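Local coordinates for endoglucanase, glycoside hydrolase family 5 protein (PDB 5IHS) that probably hydrolyses internal beta-1,4-glucosidic bonds of cellulose, as endoglucanases of glycoside hydrolase family 5 do, at residues 33-38 / 50-55; 40-45 / 243-248; 80-85 / 326-331. One frame throughout, in Å; residues are numbered along the deposited sequence. Where two conformers were deposited one is given.

Interaction 1. Residues 33-38 / 50-55; sequences GKLSVK and VQLRGM
Leu35 makes a small, fully buried apolar contact with Val50 and Leu52 at the N-terminal end of a TIM barrel. Leu35 belongs to the first strand of a two-stranded antiparallel hairpin, 35-38 and 41-44. Val50 and Leu52 lie just before the first barrel strand, 53-57. No hydrogen bond joins the two segments, and the contact rests on methyl groups alone. With CG anti to the carbonyl carbon (chi1 -56°), the branched end of Leu35 lies against 50-55, and its two methyls meet different partners. CD1 meets CD1 of Leu52 at 4.1 Å, the two leucines reaching toward each other tip to tip. The other methyl goes to Val50, whose side chain crosses that of Leu35 at about a right angle. Met42 of the second hairpin strand packs against all three residues, so four apolar side chains cluster here. The backbone of 50-55 is held separately: Leu52 N bonds to Ser278 OG, and Val50 pairs with Met42. Leu35 CD2 sits almost evenly against the fork of the valine, 4.1 Å from Val50 CG2 and 4.2 Å from Val50 CG1.

Interaction 2. Residues 40-45 / 243-248; sequences NYMVGQ and ALFVTE
Asn40 and Leu244 are joined through a single ordered water rather than by a direct bond. The water accepts from Leu244 N at 2.8 Å and lies 2.9 Å from Asn40 O, to which it can donate; other acceptors compete for its protons. It thus bridges two backbone groups where hairpin and barrel strand come together without forming a sheet. Close by, the methyl of Ala243 packs against the peptide that joins Asn40 to Tyr41. Its CB lies 3.7 Å from Asn40 C, the shortest approach of the contact, and 4.1 Å from Tyr41 N. The amide of Asn40 turns to other backbone groups. Its ND2 bonds to Ile242 O and to Leu238 O, which ties the hairpin to the end of helix 228-239 and the link that follows it.

Further along, Met42 and Phe245 form a Met-aromatic contact. Met42 was deposited in two conformers, so its details hold for one of them. In that copy the CG is anti to the backbone N (chi1 -158°) and the chain bends at its last torsion. SD then comes within 4.1 Å of Phe245 CE2. It lies 5.2 Å from the ring centroid and 67° off the ring normal, an oblique approach. Ser278, just before the last barrel strand, touches both side chains. The contact sits at the N-terminal end of the seventh strand of the TIM barrel, where a short beta hairpin lies across the floor, at the end away from the active-site face of such barrels.

Interaction 3. Residues 80-85 / 326-331; sequences KCTVVR and PIFDSL
Ile327 O takes two bonds from Ser330 near the end of the C-terminal helix, 311-329. The hydroxyl OG of Ser330 donates to Ile327 O at 2.7 Å, in the carbonyl plane and on a lone pair. The backbone N of Ser330 donates to the same oxygen at 3.2 Å. Next to this turn, Phe328 reaches across to the loop ahead of the second barrel strand. Its CG is anti to the carbonyl carbon (chi1 -76°), which sends the ring toward Lys80, Cys81 and Thr82. Two backbone oxygens meet the ring edge: Lys80 O is 3.4 Å from Phe328 CE2, and Cys81 O is 3.5 Å from Phe328 CZ. Lys80 O also bonds to Asn324 ND2, whereas Cys81 O is buried without a hydrogen-bond partner in the model. Thr82 CG2 approaches the ring obliquely, 3.9 Å from Phe328 CE2. Replacing Phe328 by an alanine would probably leave a gap beside Thr82 and take from Cys81 O the ring edge that it faces. Ile28 of the N-terminal helix touches both Phe328 and Thr82. In this (beta/alpha)8 barrel the end of the last outer helix closes over the loop between helix 69-77 and the second strand, at the barrel's N-terminal end.

How the interactions relate
Interaction 1 comes first along the chain. It closes a short loop that holds the second hairpin strand. Interaction 2 starts within that loop and runs far on to the seventh barrel strand, so the two cross. A hydrogen bond from Lys34 N to Gln45 OE1, 2.8 Å long, ties them together. Interaction 3 opens only after interaction 1 has closed and ends at the C-terminal helix, beyond strand 244-249. It therefore follows interaction 1 in series and crosses interaction 2. Neighbouring strands 53-57 and 83-89 join interactions 1 and 3, and a salt bridge between Arg85 and Glu248 joins interactions 2 and 3. Together they connect hairpin, barrel and last helix.

Interaction 1. Residues 33-38 / 50-55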
ATOM      1  N   GLY A  33      -4.217 -17.229  -3.121  1.00  9.31           N
ATOM      2  CA  GLY A  33      -3.176 -17.566  -4.074  1.00  9.93           C
ATOM      3  C   GLY A  33      -2.629 -16.372  -4.842  1.00  9.28           C
ATOM      4  O   GLY A  33      -2.616 -15.225  -4.370  1.00  9.47           O
ATOM      5  N   LYS A  34      -2.150 -16.659  -6.047  1.00  9.04           N
ATOM      6  CA  LYS A  34      -1.603 -15.624  -6.912  1.00  9.13           C
ATOM      7  C   LYS A  34      -2.693 -14.638  -7.296  1.00  9.17           C
ATOM      8  O   LYS A  34      -3.807 -15.027  -7.658  1.00  9.77           O
ATOM      9  CB  LYS A  34      -1.056 -16.265  -8.187  1.00 10.81           C
ATOM     10  CG  LYS A  34       0.185 -17.115  -7.999  1.00 13.80           C
ATOM     11  CD  LYS A  34       0.583 -17.786  -9.316  1.00 19.09           C
ATOM     12  CE  LYS A  34       1.903 -18.508  -9.236  1.00 23.77           C
ATOM     13  NZ  LYS A  34       2.220 -19.113 -10.552  1.00 26.31           N
ATOM     14  N   LEU A  35      -2.347 -13.354  -7.258  1.00  8.57           N
ATOM     15  CA  LEU A  35      -3.260 -12.269  -7.582  1.00  9.01           C
ATOM     16  C   LEU A  35      -3.023 -11.768  -9.001  1.00  9.04           C
ATOM     17  O   LEU A  35      -1.907 -11.799  -9.527  1.00 10.67           O
ATOM     18  CB  LEU A  35      -3.069 -11.109  -6.606  1.00  9.04           C
ATOM     19  CG  LEU A  35      -3.234 -11.483  -5.135  1.00  9.95           C
ATOM     20  CD1 LEU A  35      -2.965 -10.249  -4.274  1.00 10.71           C
ATOM     21  CD2 LEU A  35      -4.603 -12.058  -4.821  1.00 11.09           C
ATOM     22  N   SER A  36      -4.094 -11.270  -9.609  1.00  9.13           N
ATOM     23  CA  SER A  36      -4.023 -10.689 -10.940  1.00  9.42           C
ATOM     24  C   SER A  36      -5.123  -9.639 -11.056  1.00  8.72           C
ATOM     25  O   SER A  36      -5.888  -9.408 -10.116  1.00  9.12           O
ATOM     26  CB  SER A  36      -4.115 -11.772 -12.016  1.00 10.78           C
ATOM     27  OG  SER A  36      -5.318 -12.467 -11.866  1.00 12.27           O
ATOM     28  N   VAL A  37      -5.193  -8.993 -12.212  1.00  8.54           N
ATOM     29  CA  VAL A  37      -6.145  -7.915 -12.449  1.00  9.34           C
ATOM     30  C   VAL A  37      -7.048  -8.313 -13.601  1.00 10.33           C
ATOM     31  O   VAL A  37      -6.558  -8.747 -14.647  1.00 11.87           O
ATOM     32  CB  VAL A  37      -5.428  -6.585 -12.751  1.00 10.39           C
ATOM     33  CG1 VAL A  37      -6.436  -5.467 -13.005  1.00 11.24           C
ATOM     34  CG2 VAL A  37      -4.480  -6.212 -11.605  1.00 10.45           C
ATOM     35  N   LYS A  38      -8.356  -8.147 -13.410  1.00 11.23           N
ATOM     36  CA  LYS A  38      -9.358  -8.330 -14.457  1.00 12.82           C
ATOM     37  C   LYS A  38     -10.268  -7.106 -14.436  1.00 11.21           C
ATOM     38  O   LYS A  38     -11.040  -6.924 -13.485  1.00 12.33           O
ATOM     39  CB  LYS A  38     -10.163  -9.602 -14.202  1.00 16.16           C
ATOM     40  CG  LYS A  38     -11.351  -9.827 -15.125  1.00 20.33           C
ATOM     41  CD  LYS A  38     -10.929  -9.975 -16.576  1.00 24.48           C
ATOM     42  CE  LYS A  38     -12.088 -10.441 -17.450  1.00 27.42           C
ATOM     43  NZ  LYS A  38     -12.384 -11.880 -17.219  1.00 29.23           N
ATOM     44  N   VAL A  50     -10.866 -10.472  -4.986  1.00  8.40           N
ATOM     45  CA  VAL A  50     -10.109 -10.269  -3.758  1.00  8.26           C
ATOM     46  C   VAL A  50     -10.104  -8.798  -3.376  1.00  7.93           C
ATOM     47  O   VAL A  50      -9.865  -7.922  -4.219  1.00  8.99           O
ATOM     48  CB  VAL A  50      -8.669 -10.794  -3.918  1.00  8.88           C
ATOM     49  CG1 VAL A  50      -7.864 -10.552  -2.660  1.00  9.60           C
ATOM     50  CG2 VAL A  50      -8.664 -12.271  -4.257  1.00  9.37           C
ATOM     51  N   GLN A  51     -10.321  -8.540  -2.084  1.00  7.75           N
ATOM     52  CA  GLN A  51     -10.161  -7.217  -1.489  1.00  7.41           C
ATOM     53  C   GLN A  51      -9.321  -7.377  -0.228  1.00  6.79           C
ATOM     54  O   GLN A  51      -9.733  -8.068   0.709  1.00  8.64           O
ATOM     55  CB  GLN A  51     -11.511  -6.590  -1.149  1.00  8.45           C
ATOM     56  CG  GLN A  51     -11.378  -5.155  -0.670  1.00  8.64           C
ATOM     57  CD  GLN A  51     -12.685  -4.571  -0.215  1.00  9.31           C
ATOM     58  OE1 GLN A  51     -13.716  -5.246  -0.205  1.00 11.56           O
ATOM     59  NE2 GLN A  51     -12.648  -3.318   0.192  1.00  9.38           N
ATOM     60  N   LEU A  52      -8.142  -6.767  -0.222  1.00  6.58           N
ATOM     61  CA  LEU A  52      -7.220  -6.808   0.900  1.00  6.46           C
ATOM     62  C   LEU A  52      -7.411  -5.558   1.754  1.00  6.19           C
ATOM     63  O   LEU A  52      -7.793  -4.498   1.256  1.00  6.73           O
ATOM     64  CB  LEU A  52      -5.774  -6.860   0.393  1.00  6.92           C
ATOM     65  CG  LEU A  52      -5.462  -8.050  -0.520  1.00  7.67           C
ATOM     66  CD1 LEU A  52      -4.028  -7.974  -1.022  1.00  8.54           C
ATOM     67  CD2 LEU A  52      -5.720  -9.398   0.158  1.00  8.41           C
ATOM     68  N   ARG A  53      -7.136  -5.681   3.051  1.00  6.03           N
ATOM     69  CA  ARG A  53      -7.154  -4.525   3.940  1.00  6.01           C
ATOM     70  C   ARG A  53      -6.056  -4.708   4.967  1.00  5.64           C
ATOM     71  O   ARG A  53      -5.866  -5.814   5.490  1.00  6.77           O
ATOM     72  CB  ARG A  53      -8.473  -4.374   4.701  1.00  6.96           C
ATOM     73  CG  ARG A  53      -9.743  -4.386   3.885  1.00  7.97           C
ATOM     74  CD  ARG A  53     -10.934  -4.413   4.851  1.00  8.90           C
ATOM     75  NE  ARG A  53     -12.199  -4.381   4.141  1.00  9.41           N
ATOM     76  CZ  ARG A  53     -12.792  -5.445   3.627  1.00  9.62           C
ATOM     77  NH1 ARG A  53     -12.277  -6.659   3.796  1.00 10.17           N
ATOM     78  NH2 ARG A  53     -13.934  -5.292   2.972  1.00 11.04           N
ATOM     79  N   GLY A  54      -5.331  -3.635   5.248  1.00  5.90           N
ATOM     80  CA  GLY A  54      -4.264  -3.732   6.214  1.00  6.35           C
ATOM     81  C   GLY A  54      -3.682  -2.401   6.598  1.00  6.00           C
ATOM     82  O   GLY A  54      -4.367  -1.366   6.595  1.00  6.36           O
ATOM     83  N   MET A  55      -2.401  -2.446   6.958  1.00  6.35           N
ATOM     84  CA  MET A  55      -1.691  -1.306   7.502  1.00  6.14           C
ATOM     85  C   MET A  55      -0.426  -1.030   6.712  1.00  6.24           C
ATOM     86  O   MET A  55       0.274  -1.955   6.276  1.00  6.95           O
ATOM     87  CB  MET A  55      -1.276  -1.542   8.955  1.00  6.83           C
ATOM     88  CG  MET A  55      -2.439  -1.615   9.928  1.00  7.51           C
ATOM     89  SD  MET A  55      -3.474  -0.144   9.951  1.00  7.74           S
ATOM     90  CE  MET A  55      -2.366   1.089  10.662  1.00  8.70           C
TER

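Interaction 2. Residues 40-45 / 243-248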
ATOM      1  N   ASN A  40     -11.841  -3.862 -13.590  1.00  9.81           N
ATOM      2  CA  ASN A  40     -11.779  -3.002 -12.412  1.00  9.78           C
ATOM      3  C   ASN A  40     -11.367  -3.751 -11.148  1.00  9.54           C
ATOM      4  O   ASN A  40     -11.369  -3.137 -10.074  1.00 11.17           O
ATOM      5  CB  ASN A  40     -13.154  -2.374 -12.101  1.00 11.75           C
ATOM      6  CG  ASN A  40     -13.682  -1.449 -13.183  1.00 13.44           C
ATOM      7  OD1 ASN A  40     -14.868  -1.523 -13.519  1.00 16.55           O
ATOM      8  ND2 ASN A  40     -12.850  -0.564 -13.697  1.00 12.74           N
ATOM      9  N   TYR A  41     -11.032  -5.044 -11.228  1.00  8.99           N
ATOM     10  CA  TYR A  41     -10.950  -5.882 -10.037  1.00  8.89           C
ATOM     11  C   TYR A  41      -9.626  -6.605  -9.890  1.00  8.50           C
ATOM     12  O   TYR A  41      -8.980  -6.996 -10.863  1.00  9.48           O
ATOM     13  CB  TYR A  41     -12.081  -6.914 -10.033  1.00  9.26           C
ATOM     14  CG  TYR A  41     -13.413  -6.223  -9.905  1.00  8.83           C
ATOM     15  CD1 TYR A  41     -13.860  -5.797  -8.667  1.00  9.74           C
ATOM     16  CD2 TYR A  41     -14.187  -5.934 -11.020  1.00  8.94           C
ATOM     17  CE1 TYR A  41     -15.053  -5.124  -8.524  1.00  9.74           C
ATOM     18  CE2 TYR A  41     -15.382  -5.255 -10.893  1.00  9.35           C
ATOM     19  CZ  TYR A  41     -15.814  -4.854  -9.639  1.00  9.98           C
ATOM     20  OH  TYR A  41     -17.005  -4.180  -9.492  1.00 11.22           O
ATOM     21  N   MET A  42      -9.249  -6.815  -8.639  0.50  8.60           N
ATOM     22  CA  MET A  42      -8.176  -7.734  -8.301  0.50  8.61           C
ATOM     23  C   MET A  42      -8.799  -9.094  -8.017  0.50  8.32           C
ATOM     24  O   MET A  42      -9.753  -9.195  -7.237  0.50  8.94           O
ATOM     25  CB  MET A  42      -7.428  -7.234  -7.067  0.50  9.91           C
ATOM     26  CG  MET A  42      -6.031  -7.790  -6.931  0.50  9.70           C
ATOM     27  SD  MET A  42      -5.066  -6.963  -5.648  0.50  9.72           S
ATOM     28  CE  MET A  42      -5.972  -7.464  -4.198  0.50 10.30           C
ATOM     29  N   VAL A  43      -8.252 -10.131  -8.649  1.00  8.50           N
ATOM     30  CA  VAL A  43      -8.786 -11.485  -8.575  1.00  9.18           C
ATOM     31  C   VAL A  43      -7.668 -12.428  -8.155  1.00  9.49           C
ATOM     32  O   VAL A  43      -6.479 -12.099  -8.238  1.00 10.01           O
ATOM     33  CB  VAL A  43      -9.427 -11.927  -9.908  1.00 10.21           C
ATOM     34  CG1 VAL A  43     -10.616 -11.021 -10.235  1.00 11.03           C
ATOM     35  CG2 VAL A  43      -8.411 -11.913 -11.034  1.00 11.54           C
ATOM     36  N   GLY A  44      -8.070 -13.597  -7.653  1.00  9.82           N
ATOM     37  CA  GLY A  44      -7.147 -14.622  -7.225  1.00 10.21           C
ATOM     38  C   GLY A  44      -7.211 -15.853  -8.128  1.00 10.45           C
ATOM     39  O   GLY A  44      -8.129 -16.036  -8.925  1.00 12.02           O
ATOM     40  N   GLN A  45      -6.215 -16.727  -7.960  1.00 11.02           N
ATOM     41  CA  GLN A  45      -6.032 -17.822  -8.914  1.00 12.98           C
ATOM     42  C   GLN A  45      -7.134 -18.870  -8.841  1.00 12.52           C
ATOM     43  O   GLN A  45      -7.268 -19.660  -9.781  1.00 13.93           O
ATOM     44  CB  GLN A  45      -4.666 -18.484  -8.753  1.00 15.17           C
ATOM     45  CG  GLN A  45      -4.537 -19.406  -7.569  1.00 15.90           C
ATOM     46  CD  GLN A  45      -3.141 -19.999  -7.448  1.00 14.64           C
ATOM     47  OE1 GLN A  45      -2.255 -19.373  -6.886  1.00 12.97           O
ATOM     48  NE2 GLN A  45      -2.949 -21.218  -7.953  1.00 16.54           N
ATOM     49  N   ALA A 243      -8.187  -0.500 -12.705  1.00  8.24           N
ATOM     50  CA  ALA A 243      -8.323  -0.978 -11.339  1.00  8.39           C
ATOM     51  C   ALA A 243      -7.478  -0.118 -10.411  1.00  7.38           C
ATOM     52  O   ALA A 243      -6.318   0.190 -10.711  1.00  8.32           O
ATOM     53  CB  ALA A 243      -7.868  -2.441 -11.235  1.00  9.88           C
ATOM     54  N   LEU A 244      -8.061   0.260  -9.281  1.00  6.79           N
ATOM     55  CA  LEU A 244      -7.427   1.120  -8.293  1.00  6.30           C
ATOM     56  C   LEU A 244      -7.062   0.315  -7.052  1.00  6.51           C
ATOM     57  O   LEU A 244      -7.739  -0.657  -6.702  1.00  7.09           O
ATOM     58  CB  LEU A 244      -8.392   2.228  -7.870  1.00  6.95           C
ATOM     59  CG  LEU A 244      -8.978   3.056  -9.019  1.00  7.66           C
ATOM     60  CD1 LEU A 244      -9.914   4.117  -8.486  1.00  8.41           C
ATOM     61  CD2 LEU A 244      -7.871   3.690  -9.861  1.00  8.90           C
ATOM     62  N   PHE A 245      -6.012   0.758  -6.359  1.00  6.66           N
ATOM     63  CA  PHE A 245      -5.603   0.196  -5.072  1.00  6.32           C
ATOM     64  C   PHE A 245      -5.286   1.372  -4.153  1.00  5.92           C
ATOM     65  O   PHE A 245      -4.452   2.220  -4.494  1.00  6.13           O
ATOM     66  CB  PHE A 245      -4.372  -0.701  -5.285  1.00  7.04           C
ATOM     67  CG  PHE A 245      -4.041  -1.660  -4.145  1.00  7.49           C
ATOM     68  CD1 PHE A 245      -3.968  -1.271  -2.814  1.00  7.22           C
ATOM     69  CD2 PHE A 245      -3.750  -2.986  -4.437  1.00  8.96           C
ATOM     70  CE1 PHE A 245      -3.644  -2.175  -1.815  1.00  7.73           C
ATOM     71  CE2 PHE A 245      -3.423  -3.890  -3.431  1.00  9.77           C
ATOM     72  CZ  PHE A 245      -3.361  -3.473  -2.131  1.00  8.70           C
ATOM     73  N   VAL A 246      -5.964   1.447  -3.008  1.00  5.81           N
ATOM     74  CA  VAL A 246      -5.676   2.482  -2.021  1.00  5.78           C
ATOM     75  C   VAL A 246      -4.505   1.990  -1.173  1.00  6.06           C
ATOM     76  O   VAL A 246      -4.676   1.380  -0.109  1.00  6.49           O
ATOM     77  CB  VAL A 246      -6.919   2.858  -1.200  1.00  6.01           C
ATOM     78  CG1 VAL A 246      -6.550   3.820  -0.076  1.00  6.59           C
ATOM     79  CG2 VAL A 246      -7.960   3.498  -2.106  1.00  6.65           C
ATOM     80  N   THR A 247      -3.280   2.238  -1.645  1.00  5.70           N
ATOM     81  CA  THR A 247      -2.126   1.768  -0.893  1.00  5.88           C
ATOM     82  C   THR A 247      -1.870   2.610   0.339  1.00  5.77           C
ATOM     83  O   THR A 247      -1.071   2.196   1.184  1.00  6.53           O
ATOM     84  CB  THR A 247      -0.862   1.698  -1.757  1.00  6.25           C
ATOM     85  OG1 THR A 247      -0.561   3.012  -2.217  1.00  6.90           O
ATOM     86  CG2 THR A 247      -1.025   0.733  -2.943  1.00  7.50           C
ATOM     87  N   GLU A 248      -2.524   3.765   0.458  1.00  5.67           N
ATOM     88  CA  GLU A 248      -2.377   4.607   1.635  1.00  5.81           C
ATOM     89  C   GLU A 248      -3.620   5.468   1.795  1.00  5.68           C
ATOM     90  O   GLU A 248      -4.050   6.138   0.841  1.00  6.48           O
ATOM     91  CB  GLU A 248      -1.149   5.512   1.488  1.00  6.83           C
ATOM     92  CG  GLU A 248      -0.730   6.177   2.765  1.00  7.69           C
ATOM     93  CD  GLU A 248       0.392   7.179   2.543  1.00  8.12           C
ATOM     94  OE1 GLU A 248       1.467   6.777   2.026  1.00  8.16           O
ATOM     95  OE2 GLU A 248       0.178   8.368   2.884  1.00  9.71           O
TER
HETATM   96  O   HOH W   1     -10.565  -0.779  -8.517  1.00 12.26           O

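Interaction 3. Residues 80-85 / 326-331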
ATOM      1  N   LYS A  80      -5.753  -8.397  12.306  1.00  7.07           N
ATOM      2  CA  LYS A  80      -6.399  -9.103  11.196  1.00  7.39           C
ATOM      3  C   LYS A  80      -6.053  -8.473   9.845  1.00  6.98           C
ATOM      4  O   LYS A  80      -6.861  -8.487   8.917  1.00  8.01           O
ATOM      5  CB  LYS A  80      -7.914  -9.232  11.391  1.00  8.01           C
ATOM      6  CG  LYS A  80      -8.324  -9.730  12.777  1.00  8.75           C
ATOM      7  CD  LYS A  80      -7.690 -11.057  13.178  1.00 10.07           C
ATOM      8  CE  LYS A  80      -8.196 -11.494  14.549  1.00 11.29           C
ATOM      9  NZ  LYS A  80      -7.548 -12.729  15.043  1.00 11.84           N
ATOM     10  N   CYS A  81      -4.830  -7.971   9.708  1.00  6.68           N
ATOM     11  CA  CYS A  81      -4.367  -7.518   8.400  1.00  6.58           C
ATOM     12  C   CYS A  81      -4.209  -8.690   7.438  1.00  6.60           C
ATOM     13  O   CYS A  81      -3.616  -9.720   7.782  1.00  7.60           O
ATOM     14  CB  CYS A  81      -3.005  -6.836   8.522  1.00  6.98           C
ATOM     15  SG  CYS A  81      -2.989  -5.262   9.341  1.00  8.07           S
ATOM     16  N   THR A  82      -4.676  -8.499   6.203  1.00  6.54           N
ATOM     17  CA  THR A  82      -4.384  -9.425   5.117  1.00  6.70           C
ATOM     18  C   THR A  82      -3.282  -8.916   4.195  1.00  6.62           C
ATOM     19  O   THR A  82      -2.845  -9.659   3.302  1.00  6.99           O
ATOM     20  CB  THR A  82      -5.650  -9.760   4.332  1.00  6.84           C
ATOM     21  OG1 THR A  82      -6.219  -8.543   3.844  1.00  6.93           O
ATOM     22  CG2 THR A  82      -6.656 -10.509   5.200  1.00  7.61           C
ATOM     23  N   VAL A  83      -2.800  -7.691   4.429  1.00  6.82           N
ATOM     24  CA  VAL A  83      -1.692  -7.103   3.692  1.00  6.35           C
ATOM     25  C   VAL A  83      -0.991  -6.131   4.639  1.00  6.18           C
ATOM     26  O   VAL A  83      -1.622  -5.510   5.505  1.00  7.16           O
ATOM     27  CB  VAL A  83      -2.194  -6.413   2.391  1.00  6.63           C
ATOM     28  CG1 VAL A  83      -3.192  -5.277   2.692  1.00  7.90           C
ATOM     29  CG2 VAL A  83      -1.040  -5.910   1.536  1.00  7.13           C
ATOM     30  N   VAL A  84       0.322  -5.983   4.448  1.00  6.18           N
ATOM     31  CA  VAL A  84       1.134  -4.975   5.123  1.00  6.34           C
ATOM     32  C   VAL A  84       1.971  -4.281   4.059  1.00  6.14           C
ATOM     33  O   VAL A  84       2.412  -4.913   3.091  1.00  7.31           O
ATOM     34  CB  VAL A  84       2.017  -5.600   6.239  1.00  7.71           C
ATOM     35  CG1 VAL A  84       2.964  -6.669   5.697  1.00  8.66           C
ATOM     36  CG2 VAL A  84       2.801  -4.536   6.997  1.00 10.04           C
ATOM     37  N   ARG A  85       2.207  -2.982   4.242  1.00  5.70           N
ATOM     38  CA  ARG A  85       2.962  -2.166   3.289  1.00  5.90           C
ATOM     39  C   ARG A  85       4.263  -1.683   3.913  1.00  6.06           C
ATOM     40  O   ARG A  85       4.262  -1.064   4.981  1.00  6.60           O
ATOM     41  CB  ARG A  85       2.106  -0.995   2.817  1.00  6.06           C
ATOM     42  CG  ARG A  85       2.780   0.043   1.926  1.00  6.35           C
ATOM     43  CD  ARG A  85       1.725   1.010   1.480  1.00  6.40           C
ATOM     44  NE  ARG A  85       2.083   2.050   0.521  1.00  6.22           N
ATOM     45  CZ  ARG A  85       2.150   3.359   0.775  1.00  6.38           C
ATOM     46  NH1 ARG A  85       2.121   3.849   2.011  1.00  6.63           N
ATOM     47  NH2 ARG A  85       2.262   4.189  -0.249  1.00  6.86           N
ATOM     48  N   PRO A 326     -13.925 -12.390   9.414  1.00 13.73           N
ATOM     49  CA  PRO A 326     -14.611 -13.531   8.773  1.00 14.88           C
ATOM     50  C   PRO A 326     -13.775 -14.238   7.715  1.00 14.22           C
ATOM     51  O   PRO A 326     -13.972 -15.436   7.468  1.00 14.85           O
ATOM     52  CB  PRO A 326     -15.871 -12.888   8.179  1.00 16.12           C
ATOM     53  CG  PRO A 326     -16.127 -11.681   9.056  1.00 16.56           C
ATOM     54  CD  PRO A 326     -14.751 -11.166   9.402  1.00 15.19           C
ATOM     55  N   ILE A 327     -12.848 -13.529   7.072  1.00 12.89           N
ATOM     56  CA  ILE A 327     -11.954 -14.168   6.115  1.00 12.62           C
ATOM     57  C   ILE A 327     -11.030 -15.140   6.836  1.00 12.33           C
ATOM     58  O   ILE A 327     -10.887 -16.303   6.437  1.00 12.98           O
ATOM     59  CB  ILE A 327     -11.166 -13.117   5.308  1.00 12.97           C
ATOM     60  CG1 ILE A 327     -12.120 -12.164   4.581  1.00 13.49           C
ATOM     61  CG2 ILE A 327     -10.256 -13.814   4.305  1.00 13.63           C
ATOM     62  CD1 ILE A 327     -11.441 -10.986   3.881  1.00 14.28           C
ATOM     63  N   PHE A 328     -10.396 -14.687   7.920  1.00 11.95           N
ATOM     64  CA  PHE A 328      -9.597 -15.605   8.727  1.00 12.94           C
ATOM     65  C   PHE A 328     -10.451 -16.747   9.271  1.00 15.29           C
ATOM     66  O   PHE A 328     -10.007 -17.902   9.309  1.00 16.31           O
ATOM     67  CB  PHE A 328      -8.918 -14.855   9.873  1.00 12.83           C
ATOM     68  CG  PHE A 328      -7.716 -14.041   9.449  1.00 11.45           C
ATOM     69  CD1 PHE A 328      -6.464 -14.626   9.331  1.00 11.58           C
ATOM     70  CD2 PHE A 328      -7.841 -12.683   9.181  1.00 10.62           C
ATOM     71  CE1 PHE A 328      -5.360 -13.878   8.944  1.00 11.31           C
ATOM     72  CE2 PHE A 328      -6.741 -11.912   8.785  1.00 10.44           C
ATOM     73  CZ  PHE A 328      -5.492 -12.514   8.668  1.00 10.65           C
ATOM     74  N   ASP A 329     -11.676 -16.451   9.708  1.00 15.58           N
ATOM     75  CA  ASP A 329     -12.525 -17.497  10.274  1.00 17.47           C
ATOM     76  C   ASP A 329     -12.931 -18.551   9.246  1.00 18.38           C
ATOM     77  O   ASP A 329     -13.239 -19.682   9.635  1.00 18.37           O
ATOM     78  CB  ASP A 329     -13.781 -16.881  10.891  1.00 18.77           C
ATOM     79  CG  ASP A 329     -13.492 -16.105  12.168  1.00 21.68           C
ATOM     80  OD1 ASP A 329     -12.390 -16.255  12.737  1.00 23.10           O
ATOM     81  OD2 ASP A 329     -14.383 -15.348  12.611  1.00 23.54           O
ATOM     82  N   SER A 330     -12.943 -18.208   7.954  1.00 19.76           N
ATOM     83  CA  SER A 330     -13.370 -19.138   6.914  1.00 22.00           C
ATOM     84  C   SER A 330     -12.432 -20.321   6.787  1.00 24.42           C
ATOM     85  O   SER A 330     -12.826 -21.355   6.235  1.00 25.23           O
ATOM     86  CB  SER A 330     -13.436 -18.418   5.566  1.00 21.10           C
ATOM     87  OG  SER A 330     -12.143 -18.189   5.009  1.00 20.33           O
ATOM     88  N   LEU A 331     -11.206 -20.187   7.269  1.00 25.08           N
ATOM     89  CA  LEU A 331     -10.225 -21.256   7.188  1.00 26.95           C
ATOM     90  C   LEU A 331     -10.272 -22.122   8.440  1.00 29.22           C
ATOM     91  O   LEU A 331      -9.553 -21.861   9.405  1.00 30.79           O
ATOM     92  CB  LEU A 331      -8.827 -20.651   7.029  1.00 25.98           C
ATOM     93  CG  LEU A 331      -8.332 -20.222   5.635  1.00 27.61           C
ATOM     94  CD1 LEU A 331      -9.412 -20.299   4.561  1.00 28.39           C
ATOM     95  CD2 LEU A 331      -7.724 -18.816   5.672  1.00 26.28           C
TER